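Local coordinates for protein ethanolamine kinase Pv091845 (Plasmodium vivax, PDB 2QG7) that probably phosphorylates ethanolamine, the first of three steps from ethanolamine to phosphatidylethanolamine, as a member of the choline/ethanolamine kinase family, at residues I254-F257 with D258-A261; K260-I263 with L264-I267. All coordinates share one frame; numbering follows the deposited sequence.

Interactions 1 and 2 are consecutive along the chain, sharing Lys260 and Ala261, and their centres lie about 8 Å apart. Interaction 1 is a turn in the loop after helix 236-251; interaction 2 covers the short, weakly bonded helix about 262-265 and its flanks. Asn262 joins them: its ND2 stands 3.0 Å from Ser256 O, a probable hydrogen bond tying the turn back onto the helix. Cys255 SG packs against the same side chain, 3.4 Å from Asn262 OD1, and lies 3.5 Å from Lys265 NZ. Both contacts sit well off the chain centre, about 29 and 25 Å from it, and both touch the second subunit, so they belong to the dimer interface.

Interaction 1 (I254-F257 with D258-A261); sequences ICSF and DAKA
A type I beta turn from Ser256 to Ala259 bends the loop between helix 236-251 and helix 262-265. Of its two central residues, Phe257 has helical backbone angles, while Asp258 lies in the bridge region toward the extended side. The closing bond runs from Ala259 N to Ser256 O; it is nearly straight, with an N-H...O angle of 165°, but weak at 3.3 Å.

The side chains of Ser256 and Asp258 also meet. Ser256 OG lies 3.1 Å from Asp258 OD1, close enough for a hydrogen bond, but not settled, since that proton has another acceptor within reach. Each side chain has its first torsion at 66°, which puts Ser256 OG and Asp258 CG between the backbone N and the carbonyl carbon of their own residues. Cys255, just before the turn, meets its last residue: Cys255 CB to Ala259 CB is 3.7 Å, and Cys255 SG is slightly further from that methyl, at 4.0 Å. This apolar touch links the approach to the turn with its exit.

The CB of Phe257 points away from the turn overall, though it touches Asp258 N; with CG anti to the backbone N (chi1 -174°), the ring makes a cation-pi contact with Arg455 of the second subunit. The same arginine donates through NE to Phe257 O. What results is a surface beta turn whose first central residue is presented to the partner subunit of a kinase dimer.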
ATOM      1  N   ILE D 254      -3.552 -23.714  13.513  1.00 65.14           N
ATOM      2  CA  ILE D 254      -2.194 -23.868  13.017  1.00 64.09           C
ATOM      3  C   ILE D 254      -2.313 -24.239  11.542  1.00 62.27           C
ATOM      4  O   ILE D 254      -3.043 -25.153  11.177  1.00 62.34           O
ATOM      5  CB  ILE D 254      -1.321 -24.868  13.871  1.00 64.39           C
ATOM      6  CG1 ILE D 254       0.026 -25.163  13.170  1.00 65.11           C
ATOM      7  CG2 ILE D 254      -2.086 -26.156  14.172  1.00 66.33           C
ATOM      8  CD1 ILE D 254       1.156 -25.543  14.150  1.00 71.42           C
ATOM      9  N   CYS D 255      -1.606 -23.490  10.703  1.00 60.97           N
ATOM     10  CA  CYS D 255      -1.694 -23.657   9.267  1.00 58.85           C
ATOM     11  C   CYS D 255      -0.298 -23.889   8.679  1.00 57.82           C
ATOM     12  O   CYS D 255       0.712 -23.836   9.388  1.00 57.31           O
ATOM     13  CB  CYS D 255      -2.339 -22.396   8.658  1.00 59.07           C
ATOM     14  SG  CYS D 255      -1.498 -20.862   9.127  1.00 57.52           S
ATOM     15  N   SER D 256      -0.259 -24.156   7.375  1.00 56.67           N
ATOM     16  CA  SER D 256       0.984 -24.311   6.645  1.00 55.41           C
ATOM     17  C   SER D 256       1.786 -23.007   6.512  1.00 55.45           C
ATOM     18  O   SER D 256       1.270 -21.903   6.694  1.00 56.10           O
ATOM     19  CB  SER D 256       0.701 -24.931   5.278  1.00 55.21           C
ATOM     20  OG  SER D 256      -0.050 -24.064   4.441  1.00 54.99           O
ATOM     21  N   PHE D 257       3.064 -23.146   6.196  1.00 54.47           N
ATOM     22  CA  PHE D 257       3.950 -22.020   6.044  1.00 53.40           C
ATOM     23  C   PHE D 257       3.463 -21.031   4.969  1.00 52.93           C
ATOM     24  O   PHE D 257       3.804 -19.858   5.005  1.00 53.04           O
ATOM     25  CB  PHE D 257       5.360 -22.552   5.682  1.00 53.35           C
ATOM     26  CG  PHE D 257       6.434 -21.496   5.628  1.00 50.17           C
ATOM     27  CD1 PHE D 257       6.912 -20.912   6.790  1.00 49.49           C
ATOM     28  CD2 PHE D 257       6.960 -21.089   4.412  1.00 48.75           C
ATOM     29  CE1 PHE D 257       7.900 -19.928   6.733  1.00 48.63           C
ATOM     30  CE2 PHE D 257       7.953 -20.120   4.347  1.00 45.65           C
ATOM     31  CZ  PHE D 257       8.413 -19.537   5.511  1.00 47.29           C
ATOM     32  N   ASP D 258       2.685 -21.491   4.009  1.00 52.83           N
ATOM     33  CA  ASP D 258       2.288 -20.604   2.909  1.00 52.95           C
ATOM     34  C   ASP D 258       0.772 -20.362   2.802  1.00 52.06           C
ATOM     35  O   ASP D 258       0.252 -20.029   1.725  1.00 52.35           O
ATOM     36  CB  ASP D 258       2.838 -21.142   1.592  1.00 53.92           C
ATOM     37  CG  ASP D 258       2.205 -22.466   1.195  1.00 56.13           C
ATOM     38  OD1 ASP D 258       1.859 -23.271   2.098  1.00 58.60           O
ATOM     39  OD2 ASP D 258       2.043 -22.692  -0.024  1.00 59.94           O
ATOM     40  N   ALA D 259       0.075 -20.522   3.920  1.00 50.75           N
ATOM     41  CA  ALA D 259      -1.369 -20.309   3.995  1.00 50.22           C
ATOM     42  C   ALA D 259      -1.754 -18.827   4.057  1.00 49.62           C
ATOM     43  O   ALA D 259      -0.992 -17.967   4.543  1.00 50.06           O
ATOM     44  CB  ALA D 259      -1.939 -21.049   5.191  1.00 50.07           C
ATOM     45  N   LYS D 260      -2.950 -18.546   3.551  1.00 49.19           N
ATOM     46  CA  LYS D 260      -3.536 -17.187   3.570  1.00 48.55           C
ATOM     47  C   LYS D 260      -3.667 -16.569   4.950  1.00 47.61           C
ATOM     48  O   LYS D 260      -3.502 -15.368   5.087  1.00 48.41           O
ATOM     49  CB  LYS D 260      -4.903 -17.187   2.915  1.00 47.92           C
ATOM     50  CG  LYS D 260      -4.860 -17.444   1.440  1.00 48.68           C
ATOM     51  CD  LYS D 260      -6.298 -17.458   0.953  1.00 51.84           C
ATOM     52  CE  LYS D 260      -6.418 -18.112  -0.400  1.00 56.60           C
ATOM     53  NZ  LYS D 260      -6.345 -19.596  -0.216  1.00 60.45           N
ATOM     54  N   ALA D 261      -3.933 -17.387   5.963  1.00 47.29           N
ATOM     55  CA  ALA D 261      -4.116 -16.929   7.342  1.00 46.78           C
ATOM     56  C   ALA D 261      -2.856 -16.498   8.103  1.00 47.85           C
ATOM     57  O   ALA D 261      -2.961 -16.062   9.245  1.00 48.88           O
ATOM     58  CB  ALA D 261      -4.852 -17.982   8.116  1.00 47.21           C
TER

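Interaction 2 (K260-I263 with L264-I267); sequences KANI and LKLI
The carboxamide of Asn262, the one flat side-chain group here, has Lys265 CD beside its oxygen, 4.2 Å from OD1 and close to the amide plane. Cys255 SG, by contrast, stands well off that plane. The rotation of the amide is fixed by ND2, which is hydrogen-bonded to Ser256 O, while Arg455 of the second subunit packs on the same side chain. Extended beyond CG, Lys265 carries its NZ to a weak bond with Lys253 O.

The backbone pairs residues three apart. Leu264 N donates to Ala261 O at 3.1 Å and 144°. Two weak bonds follow, Lys265 N to Asn262 O at 3.4 Å and Leu266 N to Ile263 O at the same length. The i to i+4 pairing is not made: Ala261 O and Lys265 N are too far apart, at 3.9 Å.

Ile263 carries most of the apolar contact. With CG1 anti to the backbone N (chi1 -169°), its CG2 is left over the following peptide, 3.3 Å from Leu264 N, and also meets Leu264 CD2 at 4.1 Å, the two side chains crossing at about a right angle. Its other branch ends at CD1, and Ile263 CD1 lies 4.2 Å from Leu266 CD2.

Met430 of helix 413-430 packs against Ala261, Ile263 and Leu264, and Met443 of helix 438-448 against Ile263 and Ile267. Leu266 makes backbone hydrogen bonds to the second subunit. Successive i to i+3 bonds of this kind are the pattern of a 3-10-type turn, here a short, mostly buried helix packed on helices 413-430, 438-448 and 236-251 and against the second subunit.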
ATOM      1  N   LYS D 260      -2.950 -18.546   3.551  1.00 49.19           N
ATOM      2  CA  LYS D 260      -3.536 -17.187   3.570  1.00 48.55           C
ATOM      3  C   LYS D 260      -3.667 -16.569   4.950  1.00 47.61           C
ATOM      4  O   LYS D 260      -3.502 -15.368   5.087  1.00 48.41           O
ATOM      5  CB  LYS D 260      -4.903 -17.187   2.915  1.00 47.92           C
ATOM      6  CG  LYS D 260      -4.860 -17.444   1.440  1.00 48.68           C
ATOM      7  CD  LYS D 260      -6.298 -17.458   0.953  1.00 51.84           C
ATOM      8  CE  LYS D 260      -6.418 -18.112  -0.400  1.00 56.60           C
ATOM      9  NZ  LYS D 260      -6.345 -19.596  -0.216  1.00 60.45           N
ATOM     10  N   ALA D 261      -3.933 -17.387   5.963  1.00 47.29           N
ATOM     11  CA  ALA D 261      -4.116 -16.929   7.342  1.00 46.78           C
ATOM     12  C   ALA D 261      -2.856 -16.498   8.103  1.00 47.85           C
ATOM     13  O   ALA D 261      -2.961 -16.062   9.245  1.00 48.88           O
ATOM     14  CB  ALA D 261      -4.852 -17.982   8.116  1.00 47.21           C
ATOM     15  N   ASN D 262      -1.670 -16.601   7.486  1.00 48.68           N
ATOM     16  CA  ASN D 262      -0.404 -16.252   8.137  1.00 49.14           C
ATOM     17  C   ASN D 262      -0.245 -14.765   8.439  1.00 49.72           C
ATOM     18  O   ASN D 262       0.520 -14.396   9.331  1.00 50.56           O
ATOM     19  CB  ASN D 262       0.805 -16.739   7.323  1.00 49.72           C
ATOM     20  CG  ASN D 262       1.071 -18.224   7.493  1.00 49.41           C
ATOM     21  OD1 ASN D 262       1.094 -18.747   8.590  1.00 51.43           O
ATOM     22  ND2 ASN D 262       1.282 -18.901   6.392  1.00 52.40           N
ATOM     23  N   ILE D 263      -0.951 -13.924   7.681  1.00 49.88           N
ATOM     24  CA  ILE D 263      -1.023 -12.462   7.923  1.00 49.17           C
ATOM     25  C   ILE D 263      -1.704 -12.124   9.258  1.00 49.59           C
ATOM     26  O   ILE D 263      -1.372 -11.131   9.911  1.00 50.46           O
ATOM     27  CB  ILE D 263      -1.706 -11.709   6.719  1.00 49.43           C
ATOM     28  CG1 ILE D 263      -1.537 -10.188   6.848  1.00 49.10           C
ATOM     29  CG2 ILE D 263      -3.198 -12.136   6.543  1.00 45.53           C
ATOM     30  CD1 ILE D 263      -0.060  -9.733   7.153  1.00 48.41           C
ATOM     31  N   LEU D 264      -2.622 -12.978   9.690  1.00 49.02           N
ATOM     32  CA  LEU D 264      -3.342 -12.738  10.918  1.00 48.88           C
ATOM     33  C   LEU D 264      -2.461 -12.904  12.140  1.00 48.75           C
ATOM     34  O   LEU D 264      -2.678 -12.259  13.169  1.00 49.94           O
ATOM     35  CB  LEU D 264      -4.550 -13.692  11.027  1.00 48.60           C
ATOM     36  CG  LEU D 264      -5.550 -13.744   9.870  1.00 48.22           C
ATOM     37  CD1 LEU D 264      -6.697 -14.609  10.301  1.00 49.50           C
ATOM     38  CD2 LEU D 264      -6.048 -12.355   9.417  1.00 47.44           C
ATOM     39  N   LYS D 265      -1.490 -13.800  12.037  1.00 48.96           N
ATOM     40  CA  LYS D 265      -0.600 -14.149  13.131  1.00 48.35           C
ATOM     41  C   LYS D 265       0.366 -13.039  13.437  1.00 47.48           C
ATOM     42  O   LYS D 265       0.787 -12.869  14.547  1.00 47.69           O
ATOM     43  CB  LYS D 265       0.114 -15.449  12.803  1.00 48.73           C
ATOM     44  CG  LYS D 265      -0.900 -16.608  12.689  1.00 51.86           C
ATOM     45  CD  LYS D 265      -0.254 -17.973  12.515  1.00 56.43           C
ATOM     46  CE  LYS D 265      -1.300 -19.100  12.553  1.00 57.68           C
ATOM     47  NZ  LYS D 265      -0.585 -20.451  12.440  1.00 65.80           N
ATOM     48  N   LEU D 266       0.686 -12.248  12.434  1.00 48.30           N
ATOM     49  CA  LEU D 266       1.527 -11.075  12.614  1.00 48.55           C
ATOM     50  C   LEU D 266       0.821  -9.928  13.408  1.00 48.90           C
ATOM     51  O   LEU D 266       1.484  -9.022  13.933  1.00 49.10           O
ATOM     52  CB  LEU D 266       1.991 -10.606  11.226  1.00 48.01           C
ATOM     53  CG  LEU D 266       3.056  -9.497  11.148  1.00 48.87           C
ATOM     54  CD1 LEU D 266       4.433  -9.937  11.757  1.00 48.50           C
ATOM     55  CD2 LEU D 266       3.199  -9.091   9.675  1.00 50.71           C
ATOM     56  N   ILE D 267      -0.513  -9.979  13.494  1.00 48.78           N
ATOM     57  CA  ILE D 267      -1.294  -8.979  14.202  1.00 49.19           C
ATOM     58  C   ILE D 267      -1.501  -9.422  15.633  1.00 48.97           C
ATOM     59  O   ILE D 267      -1.944 -10.550  15.866  1.00 49.10           O
ATOM     60  CB  ILE D 267      -2.699  -8.716  13.526  1.00 49.33           C
ATOM     61  CG1 ILE D 267      -2.547  -8.278  12.060  1.00 48.62           C
ATOM     62  CG2 ILE D 267      -3.448  -7.615  14.289  1.00 50.52           C
ATOM     63  CD1 ILE D 267      -3.745  -8.596  11.218  1.00 49.36           C
TER